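Local structure of alpha-ketoglutarate-dependent non-heme iron oxygenase EasH (5M0T) at residues 10-14 with 192-196; 48-53 with 222-226; 111-117 with 232-238; 164-170 with 211-217. The protein is a non-heme iron(II), 2-oxoglutarate-dependent oxygenase of Aspergillus japonicus that acts in the biosynthesis of the ergot alkaloid cycloclavine. All coordinates share one frame; numbering follows the deposited sequence.

Interaction 1 (10-14 with 192-196); sequences PTLRR and IPAVM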
loop_
_atom_site.group_PDB
_atom_site.type_symbol
_atom_site.label_atom_id
_atom_site.label_comp_id
_atom_site.label_asym_id
_atom_site.label_seq_id
_atom_site.Cartn_x
_atom_site.Cartn_y
_atom_site.Cartn_z
ATOM N N PRO A 10 3.468 26.001 22.974
ATOM C CA PRO A 10 2.460 25.066 23.470
ATOM C C PRO A 10 2.997 24.058 24.498
ATOM O O PRO A 10 4.189 24.066 24.799
ATOM C CB PRO A 10 2.028 24.351 22.181
ATOM C CG PRO A 10 3.208 24.484 21.239
ATOM C CD PRO A 10 4.233 25.382 21.874
ATOM N N THR A 11 2.106 23.187 24.985
ATOM C CA THR A 11 2.384 22.216 26.050
ATOM C C THR A 11 2.071 20.809 25.558
ATOM O O THR A 11 1.223 20.620 24.695
ATOM C CB THR A 11 1.512 22.498 27.307
ATOM O OG1 THR A 11 1.693 23.852 27.721
ATOM C CG2 THR A 11 1.869 21.576 28.493
ATOM N N LEU A 12 2.773 19.830 26.099
ATOM C CA LEU A 12 2.498 18.434 25.811
ATOM C C LEU A 12 1.567 17.957 26.908
ATOM O O LEU A 12 1.888 18.075 28.090
ATOM C CB LEU A 12 3.782 17.599 25.806
ATOM C CG LEU A 12 3.642 16.085 25.708
ATOM C CD1 LEU A 12 2.770 15.686 24.522
ATOM C CD2 LEU A 12 5.030 15.458 25.625
ATOM N N ARG A 13 0.408 17.433 26.510
ATOM C CA ARG A 13 -0.601 17.011 27.474
ATOM C C ARG A 13 -0.479 15.529 27.710
ATOM O O ARG A 13 0.059 14.785 26.886
ATOM C CB ARG A 13 -2.014 17.416 27.034
ATOM C CG ARG A 13 -2.295 18.877 27.358
ATOM C CD ARG A 13 -3.758 19.236 27.211
ATOM N NE ARG A 13 -4.149 19.371 25.810
ATOM C CZ ARG A 13 -5.397 19.574 25.378
ATOM N NH1 ARG A 13 -6.413 19.646 26.229
ATOM N NH2 ARG A 13 -5.630 19.699 24.078
ATOM N N ARG A 14 -0.983 15.142 28.870
ATOM C CA ARG A 14 -0.801 13.833 29.458
ATOM C C ARG A 14 -2.187 13.357 29.919
ATOM O O ARG A 14 -2.938 14.126 30.537
ATOM C CB ARG A 14 0.126 14.013 30.655
ATOM C CG ARG A 14 0.806 12.769 31.177
ATOM C CD ARG A 14 1.721 13.099 32.351
ATOM N NE ARG A 14 2.981 13.730 31.966
ATOM C CZ ARG A 14 4.040 13.117 31.425
ATOM N NH1 ARG A 14 4.027 11.815 31.133
ATOM N NH2 ARG A 14 5.127 13.835 31.151
ATOM N N ILE A 192 9.660 19.547 22.951
ATOM C CA ILE A 192 9.347 19.094 24.308
ATOM C C ILE A 192 9.629 17.592 24.412
ATOM O O ILE A 192 9.092 16.810 23.637
ATOM C CB ILE A 192 7.868 19.354 24.664
ATOM C CG1 ILE A 192 7.539 20.846 24.525
ATOM C CG2 ILE A 192 7.569 18.865 26.088
ATOM C CD1 ILE A 192 6.058 21.156 24.466
ATOM N N PRO A 193 10.476 17.182 25.363
ATOM C CA PRO A 193 10.699 15.750 25.512
ATOM C C PRO A 193 9.510 15.066 26.206
ATOM O O PRO A 193 8.927 15.639 27.123
ATOM C CB PRO A 193 11.970 15.679 26.363
ATOM C CG PRO A 193 11.972 16.928 27.156
ATOM C CD PRO A 193 11.246 17.972 26.338
ATOM N N ALA A 194 9.150 13.872 25.752
ATOM C CA ALA A 194 8.028 13.132 26.352
ATOM C C ALA A 194 8.569 12.343 27.543
ATOM O O ALA A 194 8.949 11.170 27.446
ATOM C CB ALA A 194 7.352 12.224 25.334
ATOM N N VAL A 195 8.618 13.021 28.677
ATOM C CA VAL A 195 9.102 12.415 29.909
ATOM C C VAL A 195 8.053 11.402 30.389
ATOM O O VAL A 195 6.887 11.751 30.518
ATOM C CB VAL A 195 9.387 13.488 30.973
ATOM C CG1 VAL A 195 9.767 12.837 32.289
ATOM C CG2 VAL A 195 10.511 14.413 30.500
ATOM N N MET A 196 8.467 10.165 30.647
ATOM C CA MET A 196 7.533 9.037 30.746
ATOM C C MET A 196 8.144 7.888 31.510
ATOM O O MET A 196 9.334 7.672 31.426
ATOM C CB MET A 196 7.198 8.504 29.349
ATOM C CG MET A 196 6.160 9.284 28.567
ATOM S SD MET A 196 5.692 8.452 27.036
ATOM C CE MET A 196 7.273 8.398 26.163
#
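The CG2 branch of Ile192 rests against Leu12, 4.0 Å from its CB, and the pair illustrates how a chain terminus is tacked to a fold with few atoms. The segments run almost parallel, their end-to-end directions 7° apart, yet no backbone hydrogen bond joins them, and side chains do the work. Leu12 turns its CG away from its own backbone N (chi1 172°), which carries CD2 across to Ala194, 3.9 Å from the CA of that residue. Ile192 answers from its other branch: with CG1 set beside the backbone N, its CD1 extends along residues 10-12 and ends 3.5 Å from Pro10 O. Leu12 also rests on Val33 and Val35 of strand 33-37 and on Val171 of strand 170-171, which places it between the two sheets.

Arg14 provides the polar end. Its chain is straight as far as CD and then bends (chi3 -76°), bringing the guanidinium end-on to one carbonyl. Val195 O accepts from both terminal nitrogens, at 2.9 Å from Arg14 NH1 and 2.8 Å from Arg14 NH2, and lies close to the guanidinium plane. This fork probably limits rotation of the group, while NH1 also makes a salt bridge to Glu37, a ligand of the bound zinc ion. Ala194, just before the carbonyl, is the centre of an inverse gamma turn that swings the chain out of strand 192-193. That strand edges a small antiparallel sheet with 170-171 and 210-211, an arrangement consistent with the minor sheet of the double-stranded beta-helix of the cupin clan.

Interaction 2 (48-53 with 222-226); sequences FNGEID and RRGFP. With AKG (2-oxoglutaric acid), chain D.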
loop_
_atom_site.group_PDB
_atom_site.type_symbol
_atom_site.label_atom_id
_atom_site.label_comp_id
_atom_site.label_asym_id
_atom_site.label_seq_id
_atom_site.Cartn_x
_atom_site.Cartn_y
_atom_site.Cartn_z
ATOM N N PHE A 48 7.292 -8.186 27.452
ATOM C CA PHE A 48 7.713 -7.772 26.111
ATOM C C PHE A 48 9.240 -7.658 26.024
ATOM O O PHE A 48 9.846 -8.214 25.116
ATOM C CB PHE A 48 7.057 -6.446 25.703
ATOM C CG PHE A 48 7.326 -6.050 24.274
ATOM C CD1 PHE A 48 6.852 -6.831 23.230
ATOM C CD2 PHE A 48 8.056 -4.903 23.972
ATOM C CE1 PHE A 48 7.099 -6.486 21.917
ATOM C CE2 PHE A 48 8.299 -4.547 22.660
ATOM C CZ PHE A 48 7.819 -5.335 21.633
ATOM N N ASN A 49 9.849 -6.964 26.986
ATOM C CA ASN A 49 11.321 -6.895 27.081
ATOM C C ASN A 49 11.981 -8.274 27.116
ATOM O O ASN A 49 12.956 -8.495 26.401
ATOM C CB ASN A 49 11.770 -6.059 28.293
ATOM C CG ASN A 49 11.669 -4.558 28.039
ATOM O OD1 ASN A 49 11.804 -4.092 26.909
ATOM N ND2 ASN A 49 11.417 -3.795 29.098
ATOM N N GLY A 50 11.441 -9.193 27.923
ATOM C CA GLY A 50 11.924 -10.577 27.967
ATOM C C GLY A 50 11.963 -11.245 26.599
ATOM O O GLY A 50 12.972 -11.847 26.233
ATOM N N GLU A 51 10.868 -11.115 25.843
ATOM C CA GLU A 51 10.767 -11.648 24.470
ATOM C C GLU A 51 11.746 -10.981 23.484
ATOM O O GLU A 51 12.320 -11.648 22.624
ATOM C CB GLU A 51 9.324 -11.504 23.929
ATOM C CG GLU A 51 8.286 -12.384 24.624
ATOM C CD GLU A 51 6.961 -12.514 23.859
ATOM O OE1 GLU A 51 6.305 -11.483 23.546
ATOM O OE2 GLU A 51 6.570 -13.671 23.570
ATOM N N ILE A 52 11.910 -9.668 23.613
ATOM C CA ILE A 52 12.710 -8.860 22.673
ATOM C C ILE A 52 14.233 -9.005 22.841
ATOM O O ILE A 52 14.955 -9.080 21.841
ATOM C CB ILE A 52 12.303 -7.362 22.763
ATOM C CG1 ILE A 52 10.910 -7.170 22.161
ATOM C CG2 ILE A 52 13.308 -6.431 22.082
ATOM C CD1 ILE A 52 10.742 -7.641 20.729
ATOM N N ASP A 53 14.702 -9.043 24.087
ATOM C CA ASP A 53 16.144 -8.960 24.400
ATOM C C ASP A 53 17.079 -9.712 23.424
ATOM O O ASP A 53 17.915 -9.072 22.774
ATOM C CB ASP A 53 16.422 -9.372 25.867
ATOM C CG ASP A 53 15.950 -8.312 26.892
ATOM O OD1 ASP A 53 15.881 -8.662 28.090
ATOM O OD2 ASP A 53 15.635 -7.149 26.524
ATOM N N ARG A 222 18.383 3.821 26.586
ATOM C CA ARG A 222 16.994 4.306 26.537
ATOM C C ARG A 222 16.245 3.517 25.459
ATOM O O ARG A 222 16.570 3.626 24.288
ATOM C CB ARG A 222 17.001 5.832 26.297
ATOM C CG ARG A 222 15.689 6.518 25.922
ATOM C CD ARG A 222 15.323 6.228 24.480
ATOM N NE ARG A 222 14.661 7.300 23.791
ATOM C CZ ARG A 222 14.214 7.215 22.539
ATOM N NH1 ARG A 222 14.329 6.093 21.812
ATOM N NH2 ARG A 222 13.613 8.268 22.014
ATOM N N ARG A 223 15.275 2.696 25.863
ATOM C CA ARG A 223 14.589 1.792 24.938
ATOM C C ARG A 223 13.168 2.275 24.670
ATOM O O ARG A 223 12.354 2.340 25.586
ATOM C CB ARG A 223 14.555 0.372 25.493
ATOM C CG ARG A 223 13.844 -0.610 24.566
ATOM C CD ARG A 223 14.312 -2.059 24.642
ATOM N NE ARG A 223 14.775 -2.517 25.952
ATOM C CZ ARG A 223 15.038 -3.792 26.247
ATOM N NH1 ARG A 223 14.874 -4.767 25.345
ATOM N NH2 ARG A 223 15.455 -4.104 27.469
ATOM N N GLY A 224 12.890 2.623 23.420
ATOM C CA GLY A 224 11.551 3.014 22.977
ATOM C C GLY A 224 10.936 1.959 22.080
ATOM O O GLY A 224 11.645 1.088 21.571
ATOM N N PHE A 225 9.623 2.053 21.872
ATOM C CA PHE A 225 8.866 1.050 21.116
ATOM C C PHE A 225 7.848 1.736 20.214
ATOM O O PHE A 225 6.687 1.870 20.594
ATOM C CB PHE A 225 8.213 0.097 22.130
ATOM C CG PHE A 225 7.262 -0.906 21.550
ATOM C CD1 PHE A 225 7.416 -1.429 20.277
ATOM C CD2 PHE A 225 6.210 -1.369 22.326
ATOM C CE1 PHE A 225 6.523 -2.360 19.781
ATOM C CE2 PHE A 225 5.319 -2.295 21.834
ATOM C CZ PHE A 225 5.474 -2.791 20.560
ATOM N N PRO A 226 8.290 2.238 19.043
ATOM C CA PRO A 226 7.347 2.790 18.075
ATOM C C PRO A 226 6.492 1.709 17.447
ATOM O O PRO A 226 7.008 0.694 17.016
ATOM C CB PRO A 226 8.252 3.420 17.004
ATOM C CG PRO A 226 9.571 2.742 17.181
ATOM C CD PRO A 226 9.675 2.580 18.669
HETATM C C1 AKG D . 11.495 7.588 13.813
HETATM O O1 AKG D . 10.757 7.863 12.868
HETATM O O2 AKG D . 12.531 6.788 13.733
HETATM C C2 AKG D . 11.288 8.147 15.228
HETATM O O5 AKG D . 10.655 9.179 15.344
HETATM C C3 AKG D . 11.824 7.422 16.435
HETATM C C4 AKG D . 11.640 8.211 17.721
HETATM C C5 AKG D . 12.190 7.537 18.948
HETATM O O3 AKG D . 12.556 6.284 18.812
HETATM O O4 AKG D . 12.275 8.129 20.000
#
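Phe48 lays the CE2-CZ side of its ring over the face of Phe225, with Phe48 CE2 3.7 Å above the centre of the Phe225 ring. The planes are inclined by 28° and the centroids are 4.4 Å apart, a tilted face-to-face stack. Both rings are carried across the gap because each CG lies opposite its backbone N, at chi1 -173° for Phe48.

Two residues along the strand, Arg223 shows how one cation can be held on its edge and its face at once. Asp53 OD2 receives its NH1 at 2.8 Å and its NH2 at 3.2 Å, a salt bridge in which both nitrogens converge on one oxygen lying in the guanidinium plane. Asn49 OD1 instead sits over the centre of the group, 3.3 Å from Arg223 CZ, the amide stacked on the guanidinium. Glu121 adds a second carboxylate at NE, so the charge is probably well compensated.

Arg222 leaves the strand the other way, toward the distal carboxylate of 2-oxoglutarate; its separation of 2.4 Å between NH2 and O4 is too short to be taken literally.

Residues 48-52, the end of helix 42-52, run at 97° to residues 222-226 of strand 222-231 and pack outside the major sheet beside Val119 of strand 112-122, while Phe87 and Leu91 of helix 85-91 also touch Phe225.

Interaction 3 (111-117 with 232-238); sequences DYWLTTS and CQFTPVE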
loop_
_atom_site.group_PDB
_atom_site.type_symbol
_atom_site.label_atom_id
_atom_site.label_comp_id
_atom_site.label_asym_id
_atom_site.label_seq_id
_atom_site.Cartn_x
_atom_site.Cartn_y
_atom_site.Cartn_z
ATOM N N ASP A 111 -10.434 1.352 6.493
ATOM C CA ASP A 111 -9.563 0.455 7.269
ATOM C C ASP A 111 -8.096 0.931 7.378
ATOM O O ASP A 111 -7.663 1.861 6.700
ATOM C CB ASP A 111 -9.622 -0.978 6.708
ATOM C CG ASP A 111 -10.940 -1.688 7.008
ATOM O OD1 ASP A 111 -11.789 -1.163 7.760
ATOM O OD2 ASP A 111 -11.126 -2.801 6.473
ATOM N N TYR A 112 -7.368 0.251 8.258
ATOM C CA TYR A 112 -6.003 0.565 8.616
ATOM C C TYR A 112 -5.293 -0.744 8.916
ATOM O O TYR A 112 -5.937 -1.788 9.074
ATOM C CB TYR A 112 -5.956 1.459 9.858
ATOM C CG TYR A 112 -6.774 0.893 10.997
ATOM C CD1 TYR A 112 -8.152 1.112 11.060
ATOM C CD2 TYR A 112 -6.193 0.086 11.966
ATOM C CE1 TYR A 112 -8.916 0.567 12.065
ATOM C CE2 TYR A 112 -6.954 -0.455 12.987
ATOM C CZ TYR A 112 -8.317 -0.211 13.034
ATOM O OH TYR A 112 -9.108 -0.751 14.033
ATOM N N TRP A 113 -3.970 -0.678 8.993
ATOM C CA TRP A 113 -3.141 -1.827 9.366
ATOM C C TRP A 113 -1.729 -1.387 9.776
ATOM O O TRP A 113 -1.399 -0.205 9.705
ATOM C CB TRP A 113 -3.114 -2.877 8.240
ATOM C CG TRP A 113 -2.652 -2.417 6.874
ATOM C CD1 TRP A 113 -2.093 -1.202 6.520
ATOM C CD2 TRP A 113 -2.645 -3.211 5.688
ATOM N NE1 TRP A 113 -1.797 -1.190 5.181
ATOM C CE2 TRP A 113 -2.116 -2.413 4.649
ATOM C CE3 TRP A 113 -3.025 -4.528 5.403
ATOM C CZ2 TRP A 113 -1.979 -2.886 3.343
ATOM C CZ3 TRP A 113 -2.892 -4.992 4.105
ATOM C CH2 TRP A 113 -2.376 -4.167 3.088
ATOM N N LEU A 114 -0.908 -2.330 10.220
ATOM C CA LEU A 114 0.442 -2.033 10.674
ATOM C C LEU A 114 1.332 -1.702 9.483
ATOM O O LEU A 114 1.324 -2.419 8.493
ATOM C CB LEU A 114 1.014 -3.236 11.433
ATOM C CG LEU A 114 2.413 -3.086 12.041
ATOM C CD1 LEU A 114 2.400 -2.144 13.237
ATOM C CD2 LEU A 114 2.949 -4.457 12.432
ATOM N N THR A 115 2.068 -0.603 9.565
ATOM C CA THR A 115 3.093 -0.302 8.562
ATOM C C THR A 115 4.488 -0.712 9.079
ATOM O O THR A 115 5.245 -1.383 8.363
ATOM C CB THR A 115 3.035 1.141 8.025
ATOM O OG1 THR A 115 4.068 1.322 7.053
ATOM C CG2 THR A 115 3.201 2.192 9.108
ATOM N N THR A 116 4.803 -0.358 10.322
ATOM C CA THR A 116 6.081 -0.718 10.924
ATOM C C THR A 116 6.016 -0.654 12.436
ATOM O O THR A 116 5.294 0.148 13.001
ATOM C CB THR A 116 7.267 0.164 10.397
ATOM O OG1 THR A 116 8.497 -0.191 11.056
ATOM C CG2 THR A 116 7.008 1.655 10.597
ATOM N N SER A 117 6.774 -1.516 13.087
ATOM C CA SER A 117 6.974 -1.433 14.515
ATOM C C SER A 117 8.395 -1.855 14.811
ATOM O O SER A 117 8.902 -2.801 14.200
ATOM C CB SER A 117 5.990 -2.350 15.262
ATOM O OG SER A 117 5.966 -2.019 16.637
ATOM N N CYS A 232 -5.043 1.916 5.190
ATOM C CA CYS A 232 -4.865 0.696 4.393
ATOM C C CYS A 232 -4.547 0.918 2.902
ATOM O O CYS A 232 -3.995 0.020 2.258
ATOM C CB CYS A 232 -6.065 -0.234 4.528
ATOM S SG CYS A 232 -7.568 0.398 3.755
ATOM N N GLN A 233 -4.898 2.090 2.366
ATOM C CA GLN A 233 -4.575 2.440 0.969
ATOM C C GLN A 233 -3.056 2.580 0.703
ATOM O O GLN A 233 -2.643 2.513 -0.452
ATOM C CB GLN A 233 -5.290 3.718 0.525
ATOM C CG GLN A 233 -4.712 5.002 1.113
ATOM C CD GLN A 233 -5.607 6.218 0.874
ATOM O OE1 GLN A 233 -6.034 6.478 -0.249
ATOM N NE2 GLN A 233 -5.885 6.975 1.936
ATOM N N PHE A 234 -2.258 2.785 1.758
ATOM C CA PHE A 234 -0.793 2.902 1.636
ATOM C C PHE A 234 -0.050 1.612 1.994
ATOM O O PHE A 234 -0.318 0.969 3.029
ATOM C CB PHE A 234 -0.247 4.054 2.482
ATOM C CG PHE A 234 -0.837 5.379 2.126
ATOM C CD1 PHE A 234 -0.600 5.940 0.883
ATOM C CD2 PHE A 234 -1.679 6.057 3.024
ATOM C CE1 PHE A 234 -1.157 7.171 0.544
ATOM C CE2 PHE A 234 -2.244 7.277 2.685
ATOM C CZ PHE A 234 -1.980 7.841 1.445
ATOM N N THR A 235 0.897 1.258 1.127
ATOM C CA THR A 235 1.725 0.080 1.284
ATOM C C THR A 235 2.475 0.120 2.624
ATOM O O THR A 235 3.065 1.136 2.975
ATOM C CB THR A 235 2.734 -0.030 0.120
ATOM O OG1 THR A 235 2.032 0.004 -1.139
ATOM C CG2 THR A 235 3.538 -1.318 0.211
ATOM N N PRO A 236 2.434 -0.981 3.390
ATOM C CA PRO A 236 3.234 -1.070 4.604
ATOM C C PRO A 236 4.759 -1.026 4.385
ATOM O O PRO A 236 5.269 -1.554 3.391
ATOM C CB PRO A 236 2.843 -2.439 5.173
ATOM C CG PRO A 236 1.475 -2.690 4.654
ATOM C CD PRO A 236 1.483 -2.101 3.278
ATOM N N VAL A 237 5.474 -0.422 5.323
ATOM C CA VAL A 237 6.931 -0.461 5.315
ATOM C C VAL A 237 7.449 -1.898 5.529
ATOM O O VAL A 237 8.441 -2.293 4.906
ATOM C CB VAL A 237 7.518 0.514 6.355
ATOM C CG1 VAL A 237 9.013 0.299 6.532
ATOM C CG2 VAL A 237 7.241 1.953 5.935
ATOM N N GLU A 238 6.769 -2.666 6.384
ATOM C CA GLU A 238 7.133 -4.056 6.669
ATOM C C GLU A 238 6.276 -5.039 5.893
ATOM O O GLU A 238 5.050 -4.984 5.972
ATOM C CB GLU A 238 6.990 -4.334 8.153
ATOM C CG GLU A 238 8.020 -3.593 8.995
ATOM C CD GLU A 238 7.790 -3.756 10.479
ATOM O OE1 GLU A 238 6.926 -4.579 10.886
ATOM O OE2 GLU A 238 8.465 -3.036 11.252
HETATM O O HOH W 1 7.096 -4.869 13.447
#
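Glu238 OE2 is gripped by two donors, Thr116 OG1 and Ser117 N, each 2.9 Å away and both approaching from the same face above the carboxylate plane. Thr116 belongs to a classic beta bulge in strand 112-122, in which it and Thr115 both face Ile228, and Ser117 comes next; the contact is an example of a strand irregularity that takes part in holding a neighbouring loop. Water 1 steadies the other oxygen, donating to Glu238 OE1 at 2.6 Å and to Ser117 O.

At the bulge itself Thr115 offers two acceptors: its side-chain OG1 receives Val237 N at 2.8 Å (165°), and its carbonyl O receives Glu238 N. The hydroxyl reaches Val237 because OG1 stands opposite the backbone N (chi1 180°).

Further back, Trp113 meets Pro236 at about a right angle, Pro236 CG lying 3.4 Å above the indole plane toward its rim, and Cys232 CA makes a CH-pi contact over the five-membered ring. The indole N-H points to Phe234 O in a weak bond. Residues 232-238 also face the second subunit, whose Cys232 O bonds Thr235 OG1. Where the segments begin, Cys232 N bonds Asp111 O at 3.0 Å, from above the carbonyl plane.

Interaction 4 (164-170 with 211-217); sequences AENGATR and GAGKNNT. With AKG (2-oxoglutaric acid), chain D.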
loop_
_atom_site.group_PDB
_atom_site.type_symbol
_atom_site.label_atom_id
_atom_site.label_comp_id
_atom_site.label_asym_id
_atom_site.label_seq_id
_atom_site.Cartn_x
_atom_site.Cartn_y
_atom_site.Cartn_z
ATOM N N ALA A 164 14.390 13.813 29.884
ATOM C CA ALA A 164 14.968 14.854 29.051
ATOM C C ALA A 164 16.416 14.468 28.692
ATOM O O ALA A 164 16.759 14.410 27.500
ATOM C CB ALA A 164 14.931 16.194 29.756
ATOM N N GLU A 165 17.204 14.123 29.714
ATOM C CA GLU A 165 18.619 13.793 29.568
ATOM C C GLU A 165 18.934 12.503 28.793
ATOM O O GLU A 165 19.918 12.462 28.056
ATOM C CB GLU A 165 19.275 13.721 30.948
ATOM C CG GLU A 165 19.450 15.097 31.590
ATOM C CD GLU A 165 20.880 15.629 31.480
ATOM O OE1 GLU A 165 21.818 14.868 31.816
ATOM O OE2 GLU A 165 21.093 16.809 31.099
ATOM N N ASN A 166 18.125 11.457 28.953
ATOM C CA ASN A 166 18.448 10.151 28.353
ATOM C C ASN A 166 17.906 9.948 26.937
ATOM O O ASN A 166 18.041 8.858 26.391
ATOM C CB ASN A 166 18.090 8.972 29.299
ATOM C CG ASN A 166 16.644 8.526 29.230
ATOM O OD1 ASN A 166 15.831 9.037 28.450
ATOM N ND2 ASN A 166 16.316 7.542 30.077
ATOM N N GLY A 167 17.299 10.982 26.353
ATOM C CA GLY A 167 16.886 10.946 24.950
ATOM C C GLY A 167 15.396 10.769 24.681
ATOM O O GLY A 167 15.007 10.405 23.560
ATOM N N ALA A 168 14.553 11.067 25.670
ATOM C CA ALA A 168 13.098 11.008 25.471
ATOM C C ALA A 168 12.689 11.724 24.187
ATOM O O ALA A 168 13.180 12.814 23.893
ATOM C CB ALA A 168 12.348 11.592 26.665
ATOM N N THR A 169 11.791 11.081 23.442
ATOM C CA THR A 169 11.295 11.553 22.161
ATOM C C THR A 169 10.808 12.974 22.291
ATOM O O THR A 169 10.085 13.280 23.227
ATOM C CB THR A 169 10.142 10.658 21.670
ATOM O OG1 THR A 169 10.555 9.293 21.726
ATOM C CG2 THR A 169 9.749 10.981 20.243
ATOM N N ARG A 170 11.226 13.836 21.364
ATOM C CA ARG A 170 10.891 15.254 21.409
ATOM C C ARG A 170 9.788 15.552 20.420
ATOM O O ARG A 170 9.779 14.988 19.355
ATOM C CB ARG A 170 12.138 16.093 21.150
ATOM C CG ARG A 170 13.225 15.796 22.170
ATOM C CD ARG A 170 14.299 16.874 22.253
ATOM N NE ARG A 170 14.745 17.014 23.645
ATOM C CZ ARG A 170 14.718 18.126 24.383
ATOM N NH1 ARG A 170 14.291 19.282 23.901
ATOM N NH2 ARG A 170 15.158 18.080 25.640
ATOM N N GLY A 211 11.195 13.769 17.027
ATOM C CA GLY A 211 12.442 13.034 16.799
ATOM C C GLY A 211 13.040 12.527 18.102
ATOM O O GLY A 211 12.804 13.103 19.164
ATOM N N ALA A 212 13.784 11.424 18.025
ATOM C CA ALA A 212 14.478 10.851 19.181
ATOM C C ALA A 212 15.450 11.880 19.712
ATOM O O ALA A 212 16.112 12.554 18.931
ATOM C CB ALA A 212 15.220 9.575 18.800
ATOM N N GLY A 213 15.519 12.002 21.029
ATOM C CA GLY A 213 16.347 13.008 21.684
ATOM C C GLY A 213 17.797 12.570 21.802
ATOM O O GLY A 213 18.130 11.411 21.543
ATOM N N LYS A 214 18.643 13.525 22.190
ATOM C CA LYS A 214 20.038 13.275 22.512
ATOM C C LYS A 214 20.124 12.498 23.838
ATOM O O LYS A 214 19.488 12.885 24.821
ATOM C CB LYS A 214 20.799 14.613 22.637
ATOM C CG LYS A 214 22.304 14.554 22.366
ATOM C CD LYS A 214 23.207 14.831 23.558
ATOM C CE LYS A 214 24.661 15.020 23.119
ATOM N NZ LYS A 214 25.327 13.771 22.629
ATOM N N ASN A 215 20.887 11.406 23.852
ATOM C CA ASN A 215 21.161 10.644 25.082
ATOM C C ASN A 215 22.457 11.174 25.726
ATOM O O ASN A 215 23.521 10.723 25.387
ATOM C CB ASN A 215 21.254 9.130 24.768
ATOM C CG ASN A 215 21.307 8.251 26.017
ATOM O OD1 ASN A 215 21.773 8.665 27.070
ATOM N ND2 ASN A 215 20.836 7.006 25.890
ATOM N N ASN A 216 22.324 12.115 26.659
ATOM C CA ASN A 216 23.444 12.726 27.409
ATOM C C ASN A 216 23.948 11.930 28.614
ATOM O O ASN A 216 24.804 12.442 29.341
ATOM C CB ASN A 216 23.017 14.099 27.981
ATOM C CG ASN A 216 23.044 15.203 26.967
ATOM O OD1 ASN A 216 24.103 15.487 26.415
ATOM N ND2 ASN A 216 21.909 15.892 26.784
ATOM N N THR A 217 23.435 10.732 28.870
ATOM C CA THR A 217 23.905 9.940 30.021
ATOM C C THR A 217 25.184 9.224 29.651
ATOM O O THR A 217 25.515 9.142 28.477
ATOM C CB THR A 217 22.896 8.880 30.480
ATOM O OG1 THR A 217 22.803 7.837 29.500
ATOM C CG2 THR A 217 21.506 9.518 30.724
HETATM C C1 AKG D . 11.495 7.588 13.813
HETATM O O1 AKG D . 10.757 7.863 12.868
HETATM O O2 AKG D . 12.531 6.788 13.733
HETATM C C2 AKG D . 11.288 8.147 15.228
HETATM O O5 AKG D . 10.655 9.179 15.344
HETATM C C3 AKG D . 11.824 7.422 16.435
HETATM C C4 AKG D . 11.640 8.211 17.721
HETATM C C5 AKG D . 12.190 7.537 18.948
HETATM O O3 AKG D . 12.556 6.284 18.812
HETATM O O4 AKG D . 12.275 8.129 20.000
HETATM O O HOH W 2 17.875 8.895 22.423
#
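The Asn215 amide carries Asn166 O over one face, 3.3 Å from Asn215 CG, in a contact that is not a hydrogen bond. At its edges, OD1 accepts, in its own carbonyl plane, from Thr217 N at 3.2 Å, closing an Asx turn, and from Thr217 OG1 at 2.8 Å; ND2 binds Phe220 O. Such an amide, held at both edges, is probably restrained from rotating. Across the contact Thr217 CG2 packs on Asn166 CB, while the Glu165 side chain crosses Asn216 at about a right angle.

Backbone bonds join the loops in order: Asn216 N to Glu165 O, then Gly213 N to Gly167 O. An antiparallel hydrogen-bonded pair follows, with Arg170 N 2.8 Å from Gly211 O. Gly167 closes the type I turn from Ala164 with a positive phi (105°), and its CA comes within 3.2 Å of Lys214 O.

Thr169 turns OG1 to the side of its backbone N (chi1 -51°), and from there it donates to O4 of 2-oxoglutarate at 2.7 Å. Ala212 CB lies against the same carboxylate. The chemistry implies a pocket wall built on main-chain bonds: the pairing of Arg170 with Gly211 probably helps to set Thr169 and Ala212 beside the cosubstrate, next to His210, an iron ligand.

How the interactions relate
The four contacts grade from surface to core. Interaction 3 is buried and also meets the second subunit, whereas interactions 1, 2 and 4 are partly exposed at their rims. Interactions 2 and 3 share the major sheet through neighbouring strands 222-231 and 112-122 and touch where Ser117 OG meets Pro226 O. Interactions 1 and 4 instead hold the small sheet, joined by Ala194 N and Thr169 O. Interaction 4 also touches interaction 2, Gly167 O receiving Arg222 NH2, and both reach 2-oxoglutarate. The chemistry follows place: forked arginines serve interactions 1 and 2, main-chain pairing dominates interaction 4, and threonine and glutamate bonds around a bulge mark interaction 3.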